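Local coordinates for protein xylulose kinase (Escherichia coli, PDB 2ITM) that phosphorylates D-xylulose to D-xylulose 5-phosphate at the expense of ATP, and less efficiently 1-deoxy-D-xylulose, as a homodimeric sugar kinase of the FGGY family, at residues L39-Q43 against I94-R100; F127-L132 against G173-L177; R100-E104 against L133-H138; I5-T9 against A74-H78; C105-E109 against L122-G126. One frame throughout, in Å; residues are numbered along the deposited sequence.

Contact 1 of 5, residues L39-Q43 against I94-R100. With XUL (D-xylulose), chain C.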
# COMPACT_ATOMS: atom_id res chain seq x y z
N LEU A 39 -7.34 -9.20 23.45
CA LEU A 39 -8.72 -8.75 23.52
C LEU A 39 -9.17 -8.35 24.91
O LEU A 39 -10.30 -7.97 25.12
CB LEU A 39 -9.68 -9.86 23.07
CG LEU A 39 -9.67 -10.23 21.59
CD1 LEU A 39 -10.79 -11.18 21.29
CD2 LEU A 39 -9.76 -9.02 20.69
N TRP A 40 -8.27 -8.44 25.88
CA TRP A 40 -8.61 -8.06 27.24
C TRP A 40 -8.10 -6.66 27.48
O TRP A 40 -6.98 -6.31 27.13
CB TRP A 40 -8.11 -9.00 28.31
CG TRP A 40 -8.78 -10.32 28.32
CD1 TRP A 40 -9.26 -11.01 27.25
CD2 TRP A 40 -9.04 -11.13 29.46
NE1 TRP A 40 -9.80 -12.20 27.66
CE2 TRP A 40 -9.69 -12.29 29.01
CE3 TRP A 40 -8.80 -10.99 30.83
CZ2 TRP A 40 -10.08 -13.30 29.87
CZ3 TRP A 40 -9.20 -11.98 31.67
CH2 TRP A 40 -9.82 -13.13 31.19
N SER A 41 -8.95 -5.86 28.10
CA SER A 41 -8.62 -4.50 28.48
C SER A 41 -9.23 -4.22 29.84
O SER A 41 -10.44 -4.16 29.98
CB SER A 41 -9.15 -3.52 27.43
OG SER A 41 -8.56 -2.25 27.58
N GLU A 42 -8.36 -4.08 30.84
CA GLU A 42 -8.82 -4.03 32.20
C GLU A 42 -8.10 -2.94 32.99
O GLU A 42 -6.99 -2.56 32.68
CB GLU A 42 -8.58 -5.38 32.90
CG GLU A 42 -9.48 -6.50 32.40
CD GLU A 42 -9.19 -7.80 33.10
OE1 GLU A 42 -8.09 -7.92 33.68
OE2 GLU A 42 -10.04 -8.66 33.06
N GLN A 43 -8.77 -2.45 34.02
CA GLN A 43 -8.14 -1.60 35.01
C GLN A 43 -8.58 -1.96 36.42
O GLN A 43 -9.67 -2.48 36.63
CB GLN A 43 -8.42 -0.12 34.72
CG GLN A 43 -7.60 0.45 33.60
CD GLN A 43 -8.07 1.81 33.14
OE1 GLN A 43 -7.32 2.56 32.56
NE2 GLN A 43 -9.33 2.10 33.38
N ILE A 94 -13.67 -4.55 33.44
CA ILE A 94 -13.63 -4.87 32.04
C ILE A 94 -14.08 -3.68 31.19
O ILE A 94 -15.25 -3.35 31.19
CB ILE A 94 -14.52 -6.07 31.75
CG1 ILE A 94 -14.12 -7.26 32.60
CG2 ILE A 94 -14.52 -6.41 30.28
CD1 ILE A 94 -15.07 -8.36 32.51
N LEU A 95 -13.15 -3.07 30.47
CA LEU A 95 -13.38 -1.77 29.87
C LEU A 95 -14.15 -1.76 28.55
O LEU A 95 -14.42 -2.79 27.96
CB LEU A 95 -12.08 -1.00 29.72
CG LEU A 95 -11.13 -0.98 30.91
CD1 LEU A 95 -9.98 -0.07 30.58
CD2 LEU A 95 -11.87 -0.55 32.15
N TRP A 96 -14.48 -0.56 28.09
CA TRP A 96 -15.20 -0.36 26.85
C TRP A 96 -14.46 -0.93 25.65
O TRP A 96 -15.07 -1.40 24.72
CB TRP A 96 -15.45 1.14 26.62
CG TRP A 96 -14.20 1.89 26.47
CD1 TRP A 96 -13.42 2.35 27.45
CD2 TRP A 96 -13.55 2.22 25.24
NE1 TRP A 96 -12.32 2.98 26.93
CE2 TRP A 96 -12.38 2.91 25.57
CE3 TRP A 96 -13.85 2.01 23.90
CZ2 TRP A 96 -11.51 3.38 24.61
CZ3 TRP A 96 -12.99 2.48 22.95
CH2 TRP A 96 -11.83 3.16 23.31
N ASN A 97 -13.13 -0.87 25.69
CA ASN A 97 -12.32 -1.38 24.59
C ASN A 97 -11.85 -2.83 24.75
O ASN A 97 -10.98 -3.30 24.03
CB ASN A 97 -11.14 -0.45 24.33
CG ASN A 97 -10.28 -0.21 25.55
OD1 ASN A 97 -9.21 0.35 25.45
ND2 ASN A 97 -10.75 -0.63 26.69
N ASP A 98 -12.45 -3.52 25.71
CA ASP A 98 -12.33 -4.96 25.83
C ASP A 98 -13.19 -5.66 24.78
O ASP A 98 -14.34 -5.30 24.57
CB ASP A 98 -12.76 -5.38 27.23
CG ASP A 98 -12.30 -6.78 27.61
OD1 ASP A 98 -13.01 -7.74 27.28
OD2 ASP A 98 -11.28 -7.00 28.27
N GLY A 99 -12.63 -6.68 24.14
CA GLY A 99 -13.34 -7.42 23.12
C GLY A 99 -13.47 -8.90 23.34
O GLY A 99 -13.54 -9.66 22.40
N ARG A 100 -13.54 -9.31 24.60
CA ARG A 100 -13.57 -10.72 24.94
C ARG A 100 -14.92 -11.38 24.79
O ARG A 100 -15.00 -12.59 24.76
CB ARG A 100 -13.05 -10.94 26.35
CG ARG A 100 -14.11 -10.86 27.43
CD ARG A 100 -13.58 -11.03 28.82
NE ARG A 100 -12.63 -9.99 29.18
CZ ARG A 100 -12.01 -9.91 30.35
NH1 ARG A 100 -12.23 -10.82 31.28
NH2 ARG A 100 -11.17 -8.92 30.59
C1 XUL C . -18.81 4.22 22.99
C2 XUL C . -17.87 5.41 23.01
C3 XUL C . -17.48 5.97 24.33
C4 XUL C . -16.00 5.69 24.46
C5 XUL C . -15.50 5.81 25.89
O1 XUL C . -20.15 4.63 23.07
O2 XUL C . -16.97 5.59 21.95
O3 XUL C . -18.13 5.20 25.30
O4 XUL C . -15.85 4.37 24.02
O5 XUL C . -16.58 6.11 26.72
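The guanidinium of Arg100 lies flat on the indole of Trp40, Arg100 CZ being 3.4 Å from the centroid of the six-membered ring, a cation-pi stack with planes 18° apart. The charge is also met in its own plane: Arg100 NH2 donates to Glu42 OE2 at 2.7 Å, while Arg100 NE reaches Asp98 OD1 at 3.0 Å, so two carboxylates and one arginine form a salt-bridge network. Asp98 does further work, its OD2 accepting from Ser41 N at 2.6 Å and its OD1 closing an Asx turn with Arg100 N (3.2 Å). Backbone bonds fix the register, Gly99 N to Leu39 O at 2.8 Å and Leu95 N to Ser41 O at 3.0 Å. The type I turn Leu95-Asp98 places Trp96 over the bound sugar, Trp96 CE3 lying 3.1 Å from XUL O4. Glu42 and Ile94 pair in the small antiparallel sheet of strands 42-43 and 93-94, from which the loop runs on to helix 102-111, with Trp134 of helix 128-138 packed against Trp40 and Arg100.

Contact 2 of 5, residues F127-L132 against G173-L177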
# COMPACT_ATOMS: atom_id res chain seq x y z
N PHE A 127 -19.98 -3.08 25.38
CA PHE A 127 -21.10 -2.77 26.25
C PHE A 127 -21.15 -3.67 27.46
O PHE A 127 -20.62 -4.76 27.46
CB PHE A 127 -22.41 -2.83 25.48
CG PHE A 127 -22.51 -1.84 24.35
CD1 PHE A 127 -23.52 -1.94 23.42
CD2 PHE A 127 -21.59 -0.82 24.22
CE1 PHE A 127 -23.62 -1.05 22.40
CE2 PHE A 127 -21.68 0.06 23.20
CZ PHE A 127 -22.69 -0.05 22.28
N THR A 128 -21.80 -3.21 28.51
CA THR A 128 -21.68 -3.79 29.83
C THR A 128 -22.34 -5.18 29.91
O THR A 128 -21.77 -6.11 30.44
CB THR A 128 -22.26 -2.84 30.88
OG1 THR A 128 -21.89 -1.50 30.57
CG2 THR A 128 -21.62 -3.08 32.22
N ALA A 129 -23.54 -5.28 29.36
CA ALA A 129 -24.36 -6.47 29.52
C ALA A 129 -23.72 -7.79 29.09
O ALA A 129 -23.70 -8.71 29.85
CB ALA A 129 -25.68 -6.27 28.85
N PRO A 130 -23.18 -7.86 27.88
CA PRO A 130 -22.50 -9.06 27.44
C PRO A 130 -21.29 -9.41 28.29
O PRO A 130 -20.97 -10.58 28.43
CB PRO A 130 -22.08 -8.75 26.01
CG PRO A 130 -22.10 -7.32 25.92
CD PRO A 130 -23.12 -6.81 26.85
N LYS A 131 -20.63 -8.43 28.85
CA LYS A 131 -19.51 -8.63 29.74
C LYS A 131 -19.91 -9.49 30.91
O LYS A 131 -19.17 -10.35 31.36
CB LYS A 131 -18.95 -7.32 30.24
CG LYS A 131 -18.10 -6.58 29.24
CD LYS A 131 -17.70 -5.21 29.75
CE LYS A 131 -17.32 -4.30 28.61
NZ LYS A 131 -17.11 -2.91 29.05
N LEU A 132 -21.12 -9.27 31.41
CA LEU A 132 -21.61 -10.01 32.54
C LEU A 132 -22.03 -11.44 32.26
O LEU A 132 -21.84 -12.31 33.09
CB LEU A 132 -22.67 -9.24 33.30
CG LEU A 132 -21.91 -8.44 34.36
CD1 LEU A 132 -21.89 -7.00 34.05
CD2 LEU A 132 -22.30 -8.75 35.77
N GLY A 173 -25.59 3.08 28.22
CA GLY A 173 -24.50 2.31 27.67
C GLY A 173 -24.31 0.91 28.21
O GLY A 173 -23.46 0.20 27.73
N THR A 174 -25.10 0.51 29.19
CA THR A 174 -25.00 -0.82 29.78
C THR A 174 -25.64 -1.89 28.91
O THR A 174 -25.22 -3.03 28.92
CB THR A 174 -25.62 -0.87 31.20
OG1 THR A 174 -27.01 -0.59 31.15
CG2 THR A 174 -25.04 0.20 32.09
N MET A 175 -26.67 -1.48 28.18
CA MET A 175 -27.64 -2.35 27.56
C MET A 175 -28.63 -3.00 28.51
O MET A 175 -29.28 -3.96 28.15
CB MET A 175 -26.99 -3.41 26.67
CG MET A 175 -25.99 -2.90 25.66
SD MET A 175 -26.60 -1.60 24.59
CE MET A 175 -27.80 -2.50 23.69
N TRP A 176 -28.73 -2.48 29.72
CA TRP A 176 -29.78 -2.91 30.62
C TRP A 176 -30.87 -1.86 30.71
O TRP A 176 -31.93 -2.10 31.27
CB TRP A 176 -29.24 -3.22 32.02
CG TRP A 176 -28.26 -4.35 32.12
CD1 TRP A 176 -28.41 -5.60 31.61
CD2 TRP A 176 -26.98 -4.33 32.76
NE1 TRP A 176 -27.31 -6.37 31.90
CE2 TRP A 176 -26.42 -5.60 32.61
CE3 TRP A 176 -26.26 -3.36 33.45
CZ2 TRP A 176 -25.17 -5.93 33.13
CZ3 TRP A 176 -25.03 -3.68 33.95
CH2 TRP A 176 -24.49 -4.96 33.79
N LEU A 177 -30.59 -0.68 30.17
CA LEU A 177 -31.54 0.43 30.20
C LEU A 177 -32.55 0.44 29.07
O LEU A 177 -32.21 0.27 27.91
CB LEU A 177 -30.83 1.77 30.29
CG LEU A 177 -31.76 2.93 30.67
CD1 LEU A 177 -31.98 2.99 32.16
CD2 LEU A 177 -31.24 4.24 30.14
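A helix start packed against a helix end illustrates how two termini can share one bond and a set of fitted side chains. The first turn of helix 128-138 of the actin-like N-terminal FGGY domain lies here, against the loop that follows helix 168-172. That loop turns at Met175, whose positive phi (73°) marks the departure from helical geometry, and an ST turn, Trp176 N to Thr174 OG1 at 2.9 Å, shapes the bend; Thr174 OG1 is also bonded to Ala171. The bend presents two large side chains. The methyl of Ala129 fits into the hollow between them, its CB lying 3.8 Å from Met175 CB and 3.5 Å from Trp176 NE1. The indole spreads along the helix: Leu132 CD1 meets its rim at Trp176 CH2, 3.3 Å away, and Thr128 CG2 approaches the same CH2 at 3.8 Å. Met175 instead reaches back to Phe127, making an oblique Met-aromatic contact with its SD 4.2 Å from the Phe127 ring centroid. Gly173 and Phe127 both border His78, which binds substrate. Between the bulky groups, Ala129 N of the first helical turn donates to Thr174 O at 2.8 Å.

Contact 3 of 5, residues R100-E104 against L133-H138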
# COMPACT_ATOMS: atom_id res chain seq x y z
N ARG A 100 -13.54 -9.31 24.60
CA ARG A 100 -13.57 -10.72 24.94
C ARG A 100 -14.92 -11.38 24.79
O ARG A 100 -15.00 -12.59 24.76
CB ARG A 100 -13.05 -10.94 26.35
CG ARG A 100 -14.11 -10.86 27.43
CD ARG A 100 -13.58 -11.03 28.82
NE ARG A 100 -12.63 -9.99 29.18
CZ ARG A 100 -12.01 -9.91 30.35
NH1 ARG A 100 -12.23 -10.82 31.28
NH2 ARG A 100 -11.17 -8.92 30.59
N CYS A 101 -16.00 -10.61 24.65
CA CYS A 101 -17.35 -11.18 24.75
C CYS A 101 -18.22 -11.12 23.49
O CYS A 101 -19.42 -11.01 23.58
CB CYS A 101 -18.11 -10.57 25.92
SG CYS A 101 -18.55 -8.84 25.73
N ALA A 102 -17.61 -11.20 22.32
CA ALA A 102 -18.36 -11.24 21.08
C ALA A 102 -19.44 -12.31 21.05
O ALA A 102 -20.56 -12.05 20.63
CB ALA A 102 -17.45 -11.37 19.92
N GLN A 103 -19.10 -13.51 21.48
CA GLN A 103 -20.03 -14.62 21.47
C GLN A 103 -21.28 -14.30 22.28
O GLN A 103 -22.40 -14.56 21.86
CB GLN A 103 -19.36 -15.86 22.04
CG GLN A 103 -20.01 -17.16 21.62
CD GLN A 103 -20.84 -17.77 22.70
OE1 GLN A 103 -20.77 -17.35 23.84
NE2 GLN A 103 -21.61 -18.78 22.36
N GLU A 104 -21.05 -13.73 23.44
CA GLU A 104 -22.10 -13.34 24.35
C GLU A 104 -22.98 -12.27 23.76
O GLU A 104 -24.16 -12.21 24.06
CB GLU A 104 -21.49 -12.85 25.67
CG GLU A 104 -21.06 -13.97 26.59
CD GLU A 104 -19.75 -14.61 26.18
OE1 GLU A 104 -18.99 -13.99 25.43
OE2 GLU A 104 -19.49 -15.73 26.62
N LEU A 133 -22.61 -11.66 31.09
CA LEU A 133 -22.79 -13.01 30.58
C LEU A 133 -21.49 -13.78 30.49
O LEU A 133 -21.42 -14.93 30.86
CB LEU A 133 -23.50 -12.99 29.24
CG LEU A 133 -24.93 -13.51 29.19
CD1 LEU A 133 -25.88 -12.47 29.72
CD2 LEU A 133 -25.32 -13.92 27.80
N TRP A 134 -20.44 -13.14 29.98
CA TRP A 134 -19.13 -13.76 29.91
C TRP A 134 -18.61 -14.19 31.27
O TRP A 134 -18.17 -15.31 31.45
CB TRP A 134 -18.12 -12.84 29.23
CG TRP A 134 -16.78 -13.46 28.99
CD1 TRP A 134 -16.35 -14.01 27.84
CD2 TRP A 134 -15.70 -13.58 29.92
NE1 TRP A 134 -15.06 -14.48 27.98
CE2 TRP A 134 -14.65 -14.22 29.25
CE3 TRP A 134 -15.52 -13.21 31.24
CZ2 TRP A 134 -13.43 -14.50 29.87
CZ3 TRP A 134 -14.32 -13.48 31.85
CH2 TRP A 134 -13.29 -14.12 31.16
N VAL A 135 -18.69 -13.30 32.25
CA VAL A 135 -18.31 -13.65 33.60
C VAL A 135 -19.14 -14.81 34.15
O VAL A 135 -18.60 -15.75 34.70
CB VAL A 135 -18.37 -12.44 34.55
CG1 VAL A 135 -18.26 -12.88 36.01
CG2 VAL A 135 -17.28 -11.44 34.21
N GLN A 136 -20.44 -14.75 33.97
CA GLN A 136 -21.29 -15.86 34.35
C GLN A 136 -20.80 -17.18 33.76
O GLN A 136 -20.79 -18.19 34.42
CB GLN A 136 -22.74 -15.63 33.98
CG GLN A 136 -23.64 -16.71 34.53
CD GLN A 136 -25.07 -16.56 34.12
OE1 GLN A 136 -25.97 -17.04 34.80
NE2 GLN A 136 -25.30 -15.91 32.97
N ARG A 137 -20.37 -17.13 32.50
CA ARG A 137 -20.07 -18.32 31.73
C ARG A 137 -18.66 -18.79 31.99
O ARG A 137 -18.38 -19.97 31.95
CB ARG A 137 -20.26 -18.04 30.24
CG ARG A 137 -21.70 -18.04 29.81
CD ARG A 137 -21.97 -17.31 28.51
NE ARG A 137 -21.42 -18.01 27.37
CZ ARG A 137 -21.96 -19.09 26.82
NH1 ARG A 137 -23.08 -19.60 27.31
NH2 ARG A 137 -21.37 -19.66 25.79
N HIS A 138 -17.77 -17.85 32.26
CA HIS A 138 -16.37 -18.18 32.39
C HIS A 138 -15.83 -18.07 33.82
O HIS A 138 -14.80 -18.64 34.14
CB HIS A 138 -15.55 -17.32 31.44
CG HIS A 138 -15.79 -17.63 30.00
ND1 HIS A 138 -14.94 -18.40 29.26
CD2 HIS A 138 -16.79 -17.26 29.17
CE1 HIS A 138 -15.40 -18.51 28.03
NE2 HIS A 138 -16.52 -17.82 27.95
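Trp134, Glu104 and Arg100 bury the most surface here, and together they show how one interface can combine apolar, aromatic and charged contacts. Trp134, on helix 128-138, offers an indole face to the loop leading into helix 102-111. Arg100 crosses that face with its aliphatic part: Arg100 CD stands 3.4 Å from the centroid of the six-membered ring, 13° off the normal, a CH-pi contact. The guanidinium follows at longer range, Arg100 CZ being 4.7 Å from the same centroid in a cation-pi arrangement, and it is held from beyond this contact by Glu42 and Asp98. At the N-cap position of helix 102-111, Cys101 CB touches Trp134 CB at 4.0 Å.

Glu104 fits between the helices as a knob in a hole lined by Leu133, Trp134, Arg137 and His138. Its methylene part packs against the helix, with Glu104 CG 3.7 Å from Leu133 CB and 3.5 Å from Trp134 N. At the tip, Arg137 NE donates to Glu104 OE2 at 3.1 Å, a salt bridge. Farther out, Gln103 OE1 lies 3.1 Å from Arg137 NH2. The contact therefore runs from a cation over an indole at one end to an acid-base pair at the other: Arg100 and Glu104 each supply hydrocarbon to the packing while their charges are met by groups of opposite sign.

Contact 4 of 5, residues I5-T9 against A74-H78. With XUL (D-xylulose), chain C.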
# COMPACT_ATOMS: atom_id res chain seq x y z
N ILE A 5 -14.70 16.37 37.40
CA ILE A 5 -13.79 15.24 37.25
C ILE A 5 -14.12 14.42 36.00
O ILE A 5 -15.27 14.08 35.76
CB ILE A 5 -13.87 14.33 38.46
CG1 ILE A 5 -13.65 15.10 39.75
CG2 ILE A 5 -12.86 13.22 38.34
CD1 ILE A 5 -14.09 14.36 40.96
N ASP A 6 -13.10 14.10 35.23
CA ASP A 6 -13.23 13.18 34.11
C ASP A 6 -12.34 11.96 34.26
O ASP A 6 -11.12 12.05 34.15
CB ASP A 6 -12.97 13.88 32.78
CG ASP A 6 -13.02 12.94 31.60
OD1 ASP A 6 -12.16 13.07 30.73
OD2 ASP A 6 -13.88 12.06 31.45
N LEU A 7 -12.96 10.83 34.55
CA LEU A 7 -12.30 9.55 34.57
C LEU A 7 -12.19 9.00 33.17
O LEU A 7 -13.10 8.37 32.66
CB LEU A 7 -13.08 8.58 35.46
CG LEU A 7 -12.35 7.58 36.31
CD1 LEU A 7 -13.23 6.43 36.67
CD2 LEU A 7 -11.11 7.10 35.64
N GLY A 8 -11.05 9.26 32.54
CA GLY A 8 -10.77 8.71 31.24
C GLY A 8 -10.20 7.33 31.30
O GLY A 8 -10.18 6.70 32.35
N THR A 9 -9.74 6.85 30.16
CA THR A 9 -9.07 5.57 30.11
C THR A 9 -7.58 5.71 30.42
O THR A 9 -7.01 4.89 31.10
CB THR A 9 -9.28 4.90 28.75
OG1 THR A 9 -10.63 5.05 28.34
CG2 THR A 9 -9.15 3.42 28.88
N ALA A 74 -17.60 12.82 35.17
CA ALA A 74 -17.82 12.10 33.93
C ALA A 74 -16.79 10.98 33.78
O ALA A 74 -15.80 10.95 34.49
CB ALA A 74 -17.73 13.03 32.74
N GLY A 75 -17.04 10.08 32.85
CA GLY A 75 -16.30 8.83 32.79
C GLY A 75 -16.35 8.08 31.48
O GLY A 75 -17.33 8.11 30.76
N GLN A 76 -15.26 7.40 31.19
CA GLN A 76 -15.24 6.31 30.24
C GLN A 76 -16.46 5.40 30.41
O GLN A 76 -16.75 4.94 31.49
CB GLN A 76 -13.93 5.52 30.33
CG GLN A 76 -13.70 4.83 31.66
CD GLN A 76 -12.62 3.77 31.62
OE1 GLN A 76 -12.76 2.75 30.98
NE2 GLN A 76 -11.53 4.02 32.32
N MET A 77 -17.15 5.17 29.31
CA MET A 77 -18.44 4.52 29.35
C MET A 77 -18.29 3.00 29.42
O MET A 77 -17.24 2.47 29.13
CB MET A 77 -19.28 4.94 28.14
CG MET A 77 -19.42 6.45 27.97
SD MET A 77 -20.13 6.94 26.41
CE MET A 77 -21.79 6.43 26.66
N HIS A 78 -19.36 2.31 29.80
CA HIS A 78 -19.50 0.88 29.55
C HIS A 78 -18.61 -0.09 30.34
O HIS A 78 -18.68 -1.29 30.13
CB HIS A 78 -19.11 0.54 28.12
CG HIS A 78 -19.82 1.35 27.09
ND1 HIS A 78 -21.19 1.40 27.00
CD2 HIS A 78 -19.35 2.13 26.09
CE1 HIS A 78 -21.53 2.19 26.00
NE2 HIS A 78 -20.43 2.64 25.43
C1 XUL C . -18.81 4.22 22.99
C2 XUL C . -17.87 5.41 23.01
C3 XUL C . -17.48 5.97 24.33
C4 XUL C . -16.00 5.69 24.46
C5 XUL C . -15.50 5.81 25.89
O1 XUL C . -20.15 4.63 23.07
O2 XUL C . -16.97 5.59 21.95
O3 XUL C . -18.13 5.20 25.30
O4 XUL C . -15.85 4.37 24.02
O5 XUL C . -16.58 6.11 26.72
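Two parallel strands of the actin-like (ASKHA) fold, to which FGGY kinases belong, meet here beside the sugar pocket. Strands 2-7 and 70-75 lie side by side in the N-terminal domain's mixed sheet, paired at Asp6 with Ala74 and at Leu7 with Gly75. Their backbone bonds run in sequence: Ala74 N to Ile5 O at 2.7 Å, Leu7 N to Ala74 O at 2.8 Å and Gln76 N to Leu7 O at 2.8 Å. Beyond the strand ends Gln76 turns toward segment 5-9, and a weak bond joins Gln76 NE2 to Gly8 O at 3.0 Å. Asp6, inferred to be important for activity, shares its side of the sheet with Ala74 and lies near Asp233, the probable proton acceptor. The pairing thus carries the chain from the sheet into the sugar pocket, where Met77 and His78 bind substrate: Met77 N donates to XUL O5 at 2.8 Å, and His78 NE2 is hydrogen-bonded to XUL O1 at 3.1 Å.

Contact 5 of 5, residues C105-E109 against L122-G126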
# COMPACT_ATOMS: atom_id res chain seq x y z
N CYS A 105 -22.42 -11.44 22.91
CA CYS A 105 -23.18 -10.41 22.27
C CYS A 105 -24.27 -11.04 21.40
O CYS A 105 -25.37 -10.64 21.40
CB CYS A 105 -22.29 -9.55 21.42
SG CYS A 105 -21.49 -8.21 22.20
N THR A 106 -23.89 -12.08 20.67
CA THR A 106 -24.80 -12.80 19.79
C THR A 106 -25.82 -13.54 20.59
O THR A 106 -26.97 -13.53 20.29
CB THR A 106 -24.05 -13.79 18.92
OG1 THR A 106 -23.00 -13.14 18.23
CG2 THR A 106 -24.89 -14.26 17.84
N LEU A 107 -25.36 -14.20 21.63
CA LEU A 107 -26.26 -14.94 22.49
C LEU A 107 -27.36 -14.06 23.06
O LEU A 107 -28.49 -14.40 23.08
CB LEU A 107 -25.50 -15.56 23.61
CG LEU A 107 -25.73 -17.02 23.88
CD1 LEU A 107 -25.21 -17.33 25.22
CD2 LEU A 107 -27.18 -17.36 23.73
N LEU A 108 -26.97 -12.91 23.53
CA LEU A 108 -27.89 -11.99 24.11
C LEU A 108 -28.94 -11.51 23.15
O LEU A 108 -30.05 -11.40 23.49
CB LEU A 108 -27.15 -10.83 24.73
CG LEU A 108 -27.48 -10.44 26.14
CD1 LEU A 108 -27.33 -8.98 26.38
CD2 LEU A 108 -28.81 -10.92 26.56
N GLU A 109 -28.56 -11.25 21.94
CA GLU A 109 -29.49 -10.78 20.93
C GLU A 109 -30.43 -11.87 20.48
O GLU A 109 -31.53 -11.60 20.08
CB GLU A 109 -28.77 -10.12 19.77
CG GLU A 109 -28.49 -8.67 20.03
CD GLU A 109 -27.75 -7.94 18.92
OE1 GLU A 109 -27.66 -6.74 18.99
OE2 GLU A 109 -27.26 -8.57 17.99
N LEU A 122 -27.42 -1.76 18.53
CA LEU A 122 -26.83 -3.06 18.28
C LEU A 122 -25.80 -3.41 19.33
O LEU A 122 -25.01 -2.58 19.73
CB LEU A 122 -26.21 -3.12 16.89
CG LEU A 122 -26.23 -4.50 16.24
CD1 LEU A 122 -27.08 -4.52 15.00
CD2 LEU A 122 -24.83 -5.01 15.96
N MET A 123 -25.83 -4.66 19.74
CA MET A 123 -25.04 -5.11 20.86
C MET A 123 -23.57 -5.19 20.49
O MET A 123 -23.21 -5.73 19.45
CB MET A 123 -25.55 -6.46 21.35
CG MET A 123 -24.96 -6.91 22.65
SD MET A 123 -25.48 -5.96 24.07
CE MET A 123 -27.19 -6.42 24.13
N MET A 124 -22.73 -4.62 21.33
CA MET A 124 -21.31 -4.62 21.12
C MET A 124 -20.61 -5.15 22.35
O MET A 124 -21.11 -5.04 23.45
CB MET A 124 -20.82 -3.21 20.84
CG MET A 124 -21.53 -2.53 19.72
SD MET A 124 -20.86 -2.95 18.11
CE MET A 124 -19.49 -1.82 18.01
N PRO A 125 -19.44 -5.74 22.14
CA PRO A 125 -18.71 -6.42 23.20
C PRO A 125 -18.19 -5.44 24.22
O PRO A 125 -17.93 -5.81 25.35
CB PRO A 125 -17.54 -7.05 22.46
CG PRO A 125 -17.99 -7.21 21.12
CD PRO A 125 -18.99 -6.14 20.81
N GLY A 126 -18.05 -4.19 23.80
CA GLY A 126 -17.67 -3.10 24.67
C GLY A 126 -18.74 -2.71 25.67
O GLY A 126 -18.45 -2.09 26.68
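Polar and apolar contacts divide the work when a helix holds a returning loop, and helix 102-111 gives a compact example. The polar part is a single hydrogen bond across the segments: Met123 N donates to Glu109 OE1 at 2.9 Å, so an acid on the helix satisfies an amide of an irregular chain. The other carboxylate oxygen, Glu109 OE2, forms a salt bridge with Arg116 of helix 115-119, and the one side chain therefore grips both the loop and the short helix before it.

The apolar part centres on Met123 and Cys105. Met123 folds toward the helix, its CE 3.4 Å from Leu108 CD1 and its CG 3.7 Å from Cys105 SG. The thiol also lies close along the chain beyond, with Cys105 SG 3.5 Å from Pro125 CD. Met124, between Met123 and Pro125 in sequence, points its CA-to-CB bond away from the helix. Pro130 of the next helix touches both Cys105 and Met123, and Met175 packs on Met123 as well.

Taken together, this is a helix-loop packing within the helical part of the N-terminal FGGY domain, in which the loop 122-126 passes over helix 102-111 just before entering helix 128-138, near the sugar site.

From the N terminus, contact 4 closes first, pairing strand 2-7 with strand 70-75 of the central sheet. Contact 1 opens within that loop and closes beyond it, so the two cross; Thr9 and Trp96 bond between them, and both reach the sugar. Arg100 then passes from contact 1 into contact 3, which joins helices 102-111 and 128-138. Contact 5 lies wholly within the stretch that contact 3 spans, turning the chain back on helix 102-111. Contact 2 starts before contact 3 has closed and crosses it, tying the start of helix 128-138 to the 173-177 loop. Lys131, in contact 2, bonds to Ile94 and His78, linking the helices to contacts 1 and 4.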